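Local coordinates for protein aminoacyl-histidine dipeptidase (Vibrio alginolyticus, PDB 3MRU) that probably hydrolyses dipeptides, including aminoacyl-histidine dipeptides, as a zinc-dependent metallopeptidase of the M20C family, at residues Asp199-Gly204 with Thr269-Ala274; Asp247-Glu252 with Ala319-Phe324; Glu343-Thr348 with Ile429-Ala434; Ala407-Met412 with Asn447-Ser452. All coordinates share one frame; numbering follows the deposited sequence.

Contacts 1 and 2 lie in the same region, far from the centre of the chain, and their centres are 11 Å apart. Strands 249-255 and 266-273 join them as neighbours in one sheet, and Ala271 of contact 1 pairs with Arg249 of contact 2. Contact 1 is partly exposed, with a loop beside a strand; contact 2 is buried, with a helix against a strand. Contact 3 belongs to the same large sheet but lies nearer the centre and adds a histidine ring. Contact 4 is buried where a helix packs on a different sheet, near the zinc site, and combines apolar packing with a carboxylate beside a helix start. Contacts 3 and 4 touch through Ile429 and Met412.

Contact 1: residues Asp199-Gly204 with Thr269-Ala274; sequences DAIPAG and TVALPA
Ile201, Gly204 and Ala271 account for most of the buried surface where the loop between strands 181-199 and 205-213 lies beside strand 266-273 of the large mixed sheet. The loop runs along the end of this strand, which is itself an antiparallel neighbour of strand 205-213. From Ile201 to Gly204 the loop keeps almost the same direction as the chain from Ala271 to Ala274, only 8° apart. The two segments bury 139 Å² in all, so this is a modest contact.

Gly204 has the largest share, and it acts through its backbone. It sits at a positive phi of 84°, just before strand 205-213. Its carbonyl oxygen faces the end of the other segment: Gly204 O is 3.5 Å from Ala274 N and 4.1 Å from Leu272 O. Gly204 O is also 3.9 Å from Ala274 CB. Gly204 is poorly ordered, so these distances are approximate.

Ala271 is buried, and its CB points at the loop. The backbone of Ala271 is paired with Arg249 on the next strand. Its methyl group also rests on Thr207 and Val315, and Ile201 packs on Val315 and Ala313. Ile201 and Ala271 thus pack together on Val315 of strand 315-316. The contact is plain packing of a loop against the sheet, away from the zinc site. Its one apolar side-chain meeting is between Ile201 CG2 and Ala271 CB, 3.6 Å apart.

Contact 2: residues Asp247-Glu252 with Ala319-Phe324; sequences DLRLVE and ADQQRF
Leu250 and Gln321 meet where strand 249-255 packs against helix 318-330. The strand and helix segments run at 79° to each other, with their axes 9.0 Å apart at closest approach. Leu250 points from the strand towards the helix.

Its CB lies against the amide end of Gln321, 3.5 Å from Gln321 CD. The next atom, CG, is anti to the backbone N (chi1 173°), beside the carbonyl carbon. Beyond it, Leu250 CD2 reaches the aliphatic part of Gln321, 4.1 Å from Gln321 CG. The same methyl, Leu250 CD2, is also 4.1 Å from Phe324 CD2. It approaches that ring at its edge, near the ring plane. The leucine thus bridges two residues on successive turns of the helix.

Gln321 comes the other way. Its chain is extended beyond CG and carries the amide to the strand backbone, with Gln321 CD 3.5 Å from Leu250 N. The amide lies beside the backbone of Leu248 and Leu250, where it may make hydrogen bonds if its two ends are exchanged. On another side of the helix, Arg323 grips Asp320 OD1 side-on with NE and NH2, and the NE bond is 2.9 Å from Arg323 NE to Asp320 OD1.

The helix packs on the large mixed sheet. Leu250 also packs on Val268 of strand 266-273 and on Phe316 of strand 315-316. Phe324 meets Phe194 edge-to-face, and Asp320 bonds to Thr197, so the helix is held against strand 181-199 as well as strand 249-255.

Contact 3: residues Glu343-Thr348 with Ile429-Ala434; sequences EGVVET and IMVIHA
The inverse gamma turn centred on His433 follows strand 430-432 and brings the imidazole against Val346 of strand 346-358. A second meeting, between Val345 and Val431, lies one residue earlier in the first segment and two earlier in the second. Both strands belong to the large mixed sheet, where strand 430-432 runs parallel to strand 181-199.

Val346 has CG1 anti to the backbone N (chi1 -178°), which places this methyl over one face of the His433 ring. It makes a CH-pi contact, with Val346 CG1 3.9 Å from the centroid of the His433 ring and 29° off the ring normal. The two side chains cross at about a right angle. Val346 CB lies over the same ring, offset towards its rim. The carbonyl of Val346 is close too, with Val346 O 3.1 Å from His433 ND1. Glu347 O lies at the ring edge, in its plane. In the valine pair, Val345 CG1 is 3.7 Å from Val431 CG1, and these side chains also cross at about a right angle.

Beyond the contact, His433 NE2 is hydrogen-bonded to Ser349 OG, while Glu347 turns away to a salt bridge with Arg337. The buried imidazole is thus used in two ways. An aliphatic side chain covers a face, and the Ser349 bond at NE2 should limit its rotation.

Contact 4: residues Ala407-Met412 with Asn447-Ser452; sequences ADSEIM and NMDMVS
Ile411 and Asp449 both hold a branch in the crowded position between the backbone N and the carbonyl carbon. In Ile411 this branch is CG2; in Asp449 it is CG (chi1 61°). Ile411 CG2 and Asp449 OD2 are thereby brought together. The chain of Met412 is bent at chi2 (41°) and chi3 (50°), and its CE ends at Val451.

Val451 is the apolar centre. Val451 CG2 meets Ile411 CD1 at 3.3 Å, and Met412 CE touches both methyls, with Val451 CG1 nearer at 3.5 Å. Asp449 OD2 lies 3.7 Å from Ser409 OG, close to the start of the helix. Ser409 is the N-cap, and its OG accepts a weak bond from Met412 N at 3.3 Å. The helix start may ease the charge of Asp449, while the like charge of Glu410 nearby would work against this.

The Val451 side chain is about 11 Å from that of Asp173, a zinc ligand. Strand 449-452 is an outermost strand of the six-stranded mixed sheet, paired with strand 168-171. Helix 410-420 packs on both, since Ile411 also touches Ile168 and Leu170. Met412 reaches on to Ile429 and to Met182 of strand 181-199.

Contact 1: residues Asp199-Gly204 with Thr269-Ala274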
loop_
_atom_site.group_PDB
_atom_site.type_symbol
_atom_site.label_atom_id
_atom_site.label_comp_id
_atom_site.label_asym_id
_atom_site.label_seq_id
_atom_site.Cartn_x
_atom_site.Cartn_y
_atom_site.Cartn_z
ATOM N N ASP A 199 -36.059 18.281 7.798
ATOM C CA ASP A 199 -37.073 19.299 8.056
ATOM C C ASP A 199 -36.656 20.593 7.394
ATOM O O ASP A 199 -35.465 20.912 7.350
ATOM C CB ASP A 199 -37.268 19.481 9.553
ATOM C CG ASP A 199 -37.794 18.221 10.216
ATOM O OD1 ASP A 199 -37.881 18.208 11.464
ATOM O OD2 ASP A 199 -38.128 17.238 9.496
ATOM N N ALA A 200 -37.636 21.320 6.865
ATOM C CA ALA A 200 -37.374 22.527 6.076
ATOM C C ALA A 200 -36.747 23.664 6.883
ATOM O O ALA A 200 -36.979 23.819 8.092
ATOM C CB ALA A 200 -38.640 23.008 5.357
ATOM N N ILE A 201 -35.935 24.431 6.164
ATOM C CA ILE A 201 -35.239 25.627 6.616
ATOM C C ILE A 201 -36.180 26.642 7.272
ATOM O O ILE A 201 -37.076 27.159 6.607
ATOM C CB ILE A 201 -34.593 26.316 5.387
ATOM C CG1 ILE A 201 -34.415 25.314 4.221
ATOM C CG2 ILE A 201 -33.305 27.043 5.777
ATOM C CD1 ILE A 201 -33.511 24.098 4.550
ATOM N N PRO A 202 -35.976 26.953 8.567
ATOM C CA PRO A 202 -36.923 27.900 9.187
ATOM C C PRO A 202 -36.762 29.360 8.693
ATOM O O PRO A 202 -35.702 29.736 8.162
ATOM C CB PRO A 202 -36.656 27.751 10.696
ATOM C CG PRO A 202 -35.259 27.202 10.793
ATOM C CD PRO A 202 -34.927 26.497 9.502
ATOM N N ALA A 203 -37.824 30.152 8.866
ATOM C CA ALA A 203 -37.926 31.488 8.292
ATOM C C ALA A 203 -36.708 32.358 8.591
ATOM O O ALA A 203 -36.252 32.450 9.742
ATOM C CB ALA A 203 -39.199 32.169 8.781
ATOM N N GLY A 204 -36.184 32.978 7.533
ATOM C CA GLY A 204 -35.081 33.943 7.644
ATOM C C GLY A 204 -33.673 33.362 7.686
ATOM O O GLY A 204 -32.689 34.105 7.730
ATOM N N THR A 269 -22.285 23.008 4.012
ATOM C CA THR A 269 -23.183 24.145 3.834
ATOM C C THR A 269 -24.210 24.042 4.948
ATOM O O THR A 269 -24.657 22.954 5.294
ATOM C CB THR A 269 -23.847 24.241 2.425
ATOM O OG1 THR A 269 -25.018 23.428 2.378
ATOM C CG2 THR A 269 -22.888 23.830 1.303
ATOM N N VAL A 270 -24.537 25.176 5.543
ATOM C CA VAL A 270 -25.456 25.201 6.659
ATOM C C VAL A 270 -26.453 26.343 6.501
ATOM O O VAL A 270 -26.194 27.333 5.790
ATOM C CB VAL A 270 -24.721 25.354 8.059
ATOM C CG1 VAL A 270 -23.635 24.281 8.265
ATOM C CG2 VAL A 270 -24.142 26.775 8.263
ATOM N N ALA A 271 -27.582 26.187 7.191
ATOM C CA ALA A 271 -28.566 27.236 7.365
ATOM C C ALA A 271 -28.438 27.820 8.772
ATOM O O ALA A 271 -28.202 27.085 9.733
ATOM C CB ALA A 271 -29.950 26.670 7.160
ATOM N N LEU A 272 -28.591 29.144 8.881
ATOM C CA LEU A 272 -28.572 29.873 10.176
ATOM C C LEU A 272 -29.380 31.182 10.093
ATOM O O LEU A 272 -29.550 31.728 8.986
ATOM C CB LEU A 272 -27.133 30.169 10.640
ATOM C CG LEU A 272 -26.339 31.384 10.154
ATOM C CD1 LEU A 272 -25.099 31.529 11.007
ATOM C CD2 LEU A 272 -25.945 31.289 8.687
ATOM N N PRO A 273 -29.870 31.690 11.261
ATOM C CA PRO A 273 -30.518 33.008 11.288
ATOM C C PRO A 273 -29.555 34.076 10.759
ATOM O O PRO A 273 -28.357 34.064 11.117
ATOM C CB PRO A 273 -30.791 33.238 12.782
ATOM C CG PRO A 273 -30.824 31.894 13.394
ATOM C CD PRO A 273 -29.819 31.091 12.612
ATOM N N ALA A 274 -30.054 34.974 9.904
ATOM C CA ALA A 274 -29.213 36.042 9.342
ATOM C C ALA A 274 -28.596 36.959 10.431
ATOM O O ALA A 274 -27.604 37.650 10.170
ATOM C CB ALA A 274 -29.982 36.842 8.290
#

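Contact 2: residues Asp247-Glu252 with Ala319-Phe324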
loop_
_atom_site.group_PDB
_atom_site.type_symbol
_atom_site.label_atom_id
_atom_site.label_comp_id
_atom_site.label_asym_id
_atom_site.label_seq_id
_atom_site.Cartn_x
_atom_site.Cartn_y
_atom_site.Cartn_z
ATOM N N ASP A 247 -26.875 28.031 16.963
ATOM C CA ASP A 247 -28.194 27.598 16.453
ATOM C C ASP A 247 -28.285 27.384 14.921
ATOM O O ASP A 247 -29.345 27.577 14.311
ATOM C CB ASP A 247 -29.314 28.525 16.969
ATOM C CG ASP A 247 -30.616 27.770 17.281
ATOM O OD1 ASP A 247 -30.973 26.853 16.508
ATOM O OD2 ASP A 247 -31.282 28.094 18.295
ATOM N N LEU A 248 -27.171 26.967 14.317
ATOM C CA LEU A 248 -27.143 26.653 12.891
ATOM C C LEU A 248 -27.504 25.210 12.560
ATOM O O LEU A 248 -27.227 24.290 13.320
ATOM C CB LEU A 248 -25.813 27.030 12.253
ATOM C CG LEU A 248 -24.491 26.646 12.883
ATOM C CD1 LEU A 248 -24.282 25.173 12.773
ATOM C CD2 LEU A 248 -23.417 27.384 12.118
ATOM N N ARG A 249 -28.124 25.054 11.393
ATOM C CA ARG A 249 -28.722 23.815 10.952
ATOM C C ARG A 249 -27.983 23.340 9.729
ATOM O O ARG A 249 -27.477 24.134 8.938
ATOM C CB ARG A 249 -30.168 24.068 10.603
ATOM C CG ARG A 249 -30.923 24.811 11.678
ATOM C CD ARG A 249 -31.401 23.862 12.779
ATOM N NE ARG A 249 -32.118 22.693 12.243
ATOM C CZ ARG A 249 -33.345 22.732 11.707
ATOM N NH1 ARG A 249 -34.009 23.883 11.621
ATOM N NH2 ARG A 249 -33.908 21.617 11.242
ATOM N N LEU A 250 -27.940 22.030 9.567
ATOM C CA LEU A 250 -27.031 21.405 8.633
ATOM C C LEU A 250 -27.717 20.874 7.390
ATOM O O LEU A 250 -28.677 20.102 7.470
ATOM C CB LEU A 250 -26.344 20.254 9.351
ATOM C CG LEU A 250 -25.425 19.257 8.671
ATOM C CD1 LEU A 250 -24.086 19.883 8.394
ATOM C CD2 LEU A 250 -25.268 18.092 9.614
ATOM N N VAL A 251 -27.241 21.301 6.232
ATOM C CA VAL A 251 -27.761 20.749 4.982
ATOM C C VAL A 251 -26.838 19.754 4.258
ATOM O O VAL A 251 -27.257 18.680 3.845
ATOM C CB VAL A 251 -28.320 21.884 4.004
ATOM C CG1 VAL A 251 -27.736 23.257 4.307
ATOM C CG2 VAL A 251 -28.139 21.524 2.532
ATOM N N GLU A 252 -25.567 20.117 4.166
ATOM C CA GLU A 252 -24.613 19.423 3.319
ATOM C C GLU A 252 -23.248 19.252 4.037
ATOM O O GLU A 252 -22.796 20.156 4.742
ATOM C CB GLU A 252 -24.453 20.199 1.997
ATOM C CG GLU A 252 -23.468 19.631 0.991
ATOM C CD GLU A 252 -24.040 18.484 0.199
ATOM O OE1 GLU A 252 -23.679 18.357 -0.998
ATOM O OE2 GLU A 252 -24.847 17.711 0.768
ATOM N N ALA A 319 -32.163 15.691 15.756
ATOM C CA ALA A 319 -31.641 14.467 16.363
ATOM C C ALA A 319 -30.640 13.774 15.457
ATOM O O ALA A 319 -29.723 13.116 15.942
ATOM C CB ALA A 319 -32.770 13.518 16.730
ATOM N N ASP A 320 -30.812 13.930 14.148
ATOM C CA ASP A 320 -29.854 13.400 13.175
ATOM C C ASP A 320 -28.587 14.253 13.093
ATOM O O ASP A 320 -27.472 13.727 13.035
ATOM C CB ASP A 320 -30.503 13.271 11.790
ATOM C CG ASP A 320 -31.540 12.140 11.717
ATOM O OD1 ASP A 320 -31.417 11.151 12.499
ATOM O OD2 ASP A 320 -32.468 12.251 10.863
ATOM N N GLN A 321 -28.773 15.571 13.071
ATOM C CA GLN A 321 -27.664 16.521 13.104
ATOM C C GLN A 321 -26.829 16.268 14.343
ATOM O O GLN A 321 -25.607 16.153 14.277
ATOM C CB GLN A 321 -28.192 17.947 13.137
ATOM C CG GLN A 321 -27.128 18.985 13.140
ATOM C CD GLN A 321 -27.616 20.309 12.623
ATOM O OE1 GLN A 321 -27.059 21.347 12.960
ATOM N NE2 GLN A 321 -28.654 20.288 11.784
ATOM N N GLN A 322 -27.501 16.154 15.474
ATOM C CA GLN A 322 -26.802 15.934 16.712
ATOM C C GLN A 322 -25.941 14.668 16.692
ATOM O O GLN A 322 -24.705 14.765 16.836
ATOM C CB GLN A 322 -27.774 16.004 17.887
ATOM C CG GLN A 322 -28.402 17.399 17.957
ATOM C CD GLN A 322 -29.161 17.693 19.243
ATOM O OE1 GLN A 322 -29.686 16.782 19.903
ATOM N NE2 GLN A 322 -29.243 18.984 19.594
ATOM N N ARG A 323 -26.572 13.512 16.446
ATOM C CA ARG A 323 -25.876 12.210 16.500
ATOM C C ARG A 323 -24.748 12.049 15.470
ATOM O O ARG A 323 -23.709 11.465 15.762
ATOM C CB ARG A 323 -26.867 11.036 16.475
ATOM C CG ARG A 323 -27.513 10.734 15.136
ATOM C CD ARG A 323 -28.836 9.955 15.298
ATOM N NE ARG A 323 -29.436 9.698 13.994
ATOM C CZ ARG A 323 -29.105 8.669 13.226
ATOM N NH1 ARG A 323 -28.207 7.785 13.645
ATOM N NH2 ARG A 323 -29.669 8.519 12.039
ATOM N N PHE A 324 -24.946 12.597 14.282
ATOM C CA PHE A 324 -23.915 12.535 13.272
ATOM C C PHE A 324 -22.709 13.349 13.736
ATOM O O PHE A 324 -21.566 12.881 13.666
ATOM C CB PHE A 324 -24.436 13.037 11.917
ATOM C CG PHE A 324 -23.350 13.364 10.931
ATOM C CD1 PHE A 324 -22.481 12.396 10.486
ATOM C CD2 PHE A 324 -23.188 14.660 10.462
ATOM C CE1 PHE A 324 -21.486 12.721 9.577
ATOM C CE2 PHE A 324 -22.199 14.991 9.551
ATOM C CZ PHE A 324 -21.351 14.033 9.105
#

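Contact 3: residues Glu343-Thr348 with Ile429-Ala434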
loop_
_atom_site.group_PDB
_atom_site.type_symbol
_atom_site.label_atom_id
_atom_site.label_comp_id
_atom_site.label_asym_id
_atom_site.label_seq_id
_atom_site.Cartn_x
_atom_site.Cartn_y
_atom_site.Cartn_z
ATOM N N GLU A 343 11.339 1.268 17.029
ATOM C CA GLU A 343 12.148 2.471 16.829
ATOM C C GLU A 343 11.314 3.481 16.001
ATOM O O GLU A 343 11.700 3.838 14.896
ATOM C CB GLU A 343 13.502 2.208 16.099
ATOM C CG GLU A 343 14.338 0.973 16.616
ATOM C CD GLU A 343 14.984 0.120 15.485
ATOM O OE1 GLU A 343 14.975 -1.133 15.585
ATOM O OE2 GLU A 343 15.505 0.681 14.488
ATOM N N GLY A 344 10.173 3.926 16.524
ATOM C CA GLY A 344 9.411 5.035 15.911
ATOM C C GLY A 344 8.504 4.852 14.696
ATOM O O GLY A 344 8.346 5.763 13.881
ATOM N N VAL A 345 7.884 3.680 14.605
ATOM C CA VAL A 345 7.041 3.286 13.487
ATOM C C VAL A 345 5.604 3.219 13.962
ATOM O O VAL A 345 5.341 2.746 15.078
ATOM C CB VAL A 345 7.516 1.851 13.075
ATOM C CG1 VAL A 345 6.543 1.158 12.110
ATOM C CG2 VAL A 345 8.906 1.899 12.480
ATOM N N VAL A 346 4.682 3.684 13.120
ATOM C CA VAL A 346 3.245 3.595 13.422
ATOM C C VAL A 346 2.728 2.152 13.413
ATOM O O VAL A 346 2.759 1.466 12.386
ATOM C CB VAL A 346 2.402 4.400 12.442
ATOM C CG1 VAL A 346 0.948 4.300 12.829
ATOM C CG2 VAL A 346 2.856 5.849 12.395
ATOM N N GLU A 347 2.248 1.692 14.557
ATOM C CA GLU A 347 1.649 0.372 14.628
ATOM C C GLU A 347 0.196 0.338 14.135
ATOM O O GLU A 347 -0.165 -0.552 13.368
ATOM C CB GLU A 347 1.741 -0.191 16.033
ATOM C CG GLU A 347 1.333 -1.638 16.119
ATOM C CD GLU A 347 1.379 -2.167 17.536
ATOM O OE1 GLU A 347 0.626 -1.651 18.409
ATOM O OE2 GLU A 347 2.178 -3.107 17.769
ATOM N N THR A 348 -0.636 1.278 14.579
ATOM C CA THR A 348 -2.042 1.286 14.170
ATOM C C THR A 348 -2.498 2.697 13.816
ATOM O O THR A 348 -2.022 3.663 14.406
ATOM C CB THR A 348 -3.000 0.691 15.253
ATOM O OG1 THR A 348 -2.494 -0.542 15.772
ATOM C CG2 THR A 348 -4.353 0.413 14.648
ATOM N N ILE A 429 16.753 -0.404 6.448
ATOM C CA ILE A 429 15.679 -1.356 6.783
ATOM C C ILE A 429 14.434 -0.573 7.181
ATOM O O ILE A 429 14.547 0.437 7.863
ATOM C CB ILE A 429 16.063 -2.298 7.946
ATOM C CG1 ILE A 429 17.173 -3.252 7.528
ATOM C CG2 ILE A 429 14.875 -3.145 8.409
ATOM C CD1 ILE A 429 17.875 -3.980 8.666
ATOM N N MET A 430 13.254 -1.038 6.755
ATOM C CA MET A 430 12.008 -0.277 6.936
ATOM C C MET A 430 10.760 -1.068 7.314
ATOM O O MET A 430 10.768 -2.301 7.358
ATOM C CB MET A 430 11.696 0.515 5.681
ATOM C CG MET A 430 12.495 1.753 5.577
ATOM S SD MET A 430 11.830 2.818 4.308
ATOM C CE MET A 430 10.826 3.942 5.298
ATOM N N VAL A 431 9.695 -0.325 7.610
ATOM C CA VAL A 431 8.352 -0.865 7.796
ATOM C C VAL A 431 7.403 0.136 7.156
ATOM O O VAL A 431 7.315 1.271 7.612
ATOM C CB VAL A 431 7.989 -1.050 9.289
ATOM C CG1 VAL A 431 6.536 -1.415 9.444
ATOM C CG2 VAL A 431 8.806 -2.138 9.889
ATOM N N ILE A 432 6.727 -0.251 6.079
ATOM C CA ILE A 432 5.768 0.670 5.466
ATOM C C ILE A 432 4.390 0.457 6.025
ATOM O O ILE A 432 3.955 -0.673 6.270
ATOM C CB ILE A 432 5.689 0.668 3.887
ATOM C CG1 ILE A 432 6.170 -0.645 3.277
ATOM C CG2 ILE A 432 6.425 1.859 3.300
ATOM C CD1 ILE A 432 5.219 -1.809 3.459
ATOM N N HIS A 433 3.703 1.570 6.214
ATOM C CA HIS A 433 2.366 1.533 6.721
ATOM C C HIS A 433 1.493 1.365 5.487
ATOM O O HIS A 433 0.698 2.258 5.148
ATOM C CB HIS A 433 2.054 2.827 7.479
ATOM C CG HIS A 433 1.082 2.636 8.592
ATOM N ND1 HIS A 433 1.327 1.787 9.647
ATOM C CD2 HIS A 433 -0.148 3.155 8.799
ATOM C CE1 HIS A 433 0.285 1.792 10.456
ATOM N NE2 HIS A 433 -0.620 2.620 9.969
ATOM N N ALA A 434 1.667 0.213 4.821
ATOM C CA ALA A 434 1.002 -0.092 3.555
ATOM C C ALA A 434 0.955 -1.601 3.281
ATOM O O ALA A 434 1.559 -2.400 3.996
ATOM C CB ALA A 434 1.623 0.639 2.407
#

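Contact 4: residues Ala407-Met412 with Asn447-Ser452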
loop_
_atom_site.group_PDB
_atom_site.type_symbol
_atom_site.label_atom_id
_atom_site.label_comp_id
_atom_site.label_asym_id
_atom_site.label_seq_id
_atom_site.Cartn_x
_atom_site.Cartn_y
_atom_site.Cartn_z
ATOM N N ALA A 407 11.919 -7.860 15.754
ATOM C CA ALA A 407 13.247 -7.266 15.861
ATOM C C ALA A 407 14.348 -8.287 16.095
ATOM O O ALA A 407 14.216 -9.204 16.917
ATOM C CB ALA A 407 13.297 -6.273 16.974
ATOM N N ASP A 408 15.421 -8.113 15.327
ATOM C CA ASP A 408 16.526 -9.062 15.229
ATOM C C ASP A 408 16.073 -10.520 15.088
ATOM O O ASP A 408 16.616 -11.427 15.731
ATOM C CB ASP A 408 17.570 -8.893 16.341
ATOM C CG ASP A 408 18.985 -8.736 15.784
ATOM O OD1 ASP A 408 19.127 -8.174 14.666
ATOM O OD2 ASP A 408 19.951 -9.167 16.456
ATOM N N SER A 409 15.064 -10.725 14.243
ATOM C CA SER A 409 14.792 -12.033 13.680
ATOM C C SER A 409 16.099 -12.475 13.040
ATOM O O SER A 409 16.946 -11.629 12.679
ATOM C CB SER A 409 13.673 -11.948 12.636
ATOM O OG SER A 409 14.108 -11.266 11.467
ATOM N N GLU A 410 16.250 -13.793 12.901
ATOM C CA GLU A 410 17.415 -14.406 12.241
ATOM C C GLU A 410 17.879 -13.729 10.948
ATOM O O GLU A 410 19.038 -13.305 10.814
ATOM C CB GLU A 410 17.064 -15.843 11.817
ATOM C CG GLU A 410 16.638 -16.794 12.945
ATOM C CD GLU A 410 16.383 -18.220 12.439
ATOM O OE1 GLU A 410 15.514 -18.410 11.548
ATOM O OE2 GLU A 410 17.054 -19.153 12.937
ATOM N N ILE A 411 16.918 -13.616 10.023
ATOM C CA ILE A 411 17.144 -13.227 8.630
ATOM C C ILE A 411 17.336 -11.714 8.505
ATOM O O ILE A 411 18.204 -11.253 7.770
ATOM C CB ILE A 411 16.055 -13.805 7.656
ATOM C CG1 ILE A 411 16.638 -14.134 6.265
ATOM C CG2 ILE A 411 14.751 -12.998 7.663
ATOM C CD1 ILE A 411 17.118 -12.926 5.450
ATOM N N MET A 412 16.560 -10.939 9.247
ATOM C CA MET A 412 16.791 -9.513 9.273
ATOM C C MET A 412 18.205 -9.228 9.749
ATOM O O MET A 412 18.903 -8.408 9.154
ATOM C CB MET A 412 15.770 -8.810 10.169
ATOM C CG MET A 412 15.677 -7.293 9.923
ATOM S SD MET A 412 15.731 -6.809 8.159
ATOM C CE MET A 412 14.494 -7.893 7.430
ATOM N N ASN A 447 4.748 -18.620 11.341
ATOM C CA ASN A 447 6.064 -19.057 11.782
ATOM C C ASN A 447 7.166 -18.456 10.912
ATOM O O ASN A 447 8.229 -18.089 11.416
ATOM C CB ASN A 447 6.154 -20.584 11.768
ATOM C CG ASN A 447 5.126 -21.237 12.670
ATOM O OD1 ASN A 447 4.500 -20.575 13.498
ATOM N ND2 ASN A 447 4.947 -22.543 12.515
ATOM N N MET A 448 6.914 -18.353 9.609
ATOM C CA MET A 448 7.905 -17.773 8.702
ATOM C C MET A 448 8.110 -16.290 8.877
ATOM O O MET A 448 7.164 -15.511 8.787
ATOM C CB MET A 448 7.514 -18.006 7.252
ATOM C CG MET A 448 7.867 -19.366 6.740
ATOM S SD MET A 448 8.547 -19.163 5.102
ATOM C CE MET A 448 7.074 -18.754 4.152
ATOM N N ASP A 449 9.357 -15.904 9.110
ATOM C CA ASP A 449 9.752 -14.500 9.021
ATOM C C ASP A 449 10.268 -14.317 7.607
ATOM O O ASP A 449 10.385 -15.297 6.859
ATOM C CB ASP A 449 10.897 -14.198 9.983
ATOM C CG ASP A 449 12.141 -15.026 9.680
ATOM O OD1 ASP A 449 11.980 -16.181 9.183
ATOM O OD2 ASP A 449 13.277 -14.520 9.941
ATOM N N MET A 450 10.604 -13.079 7.249
ATOM C CA MET A 450 10.950 -12.780 5.877
ATOM C C MET A 450 11.498 -11.390 5.641
ATOM O O MET A 450 11.602 -10.572 6.557
ATOM C CB MET A 450 9.737 -13.016 4.974
ATOM C CG MET A 450 8.437 -12.424 5.457
ATOM S SD MET A 450 7.026 -13.146 4.600
ATOM C CE MET A 450 7.047 -14.804 5.317
ATOM N N VAL A 451 11.870 -11.155 4.386
ATOM C CA VAL A 451 12.495 -9.921 3.961
ATOM C C VAL A 451 12.045 -9.629 2.552
ATOM O O VAL A 451 11.694 -10.529 1.806
ATOM C CB VAL A 451 14.050 -9.990 3.947
ATOM C CG1 VAL A 451 14.633 -8.599 4.037
ATOM C CG2 VAL A 451 14.577 -10.790 5.085
ATOM N N SER A 452 12.086 -8.355 2.206
ATOM C CA SER A 452 11.761 -7.899 0.893
ATOM C C SER A 452 12.746 -6.805 0.499
ATOM O O SER A 452 12.804 -5.758 1.124
ATOM C CB SER A 452 10.320 -7.387 0.867
ATOM O OG SER A 452 10.173 -6.263 0.000
#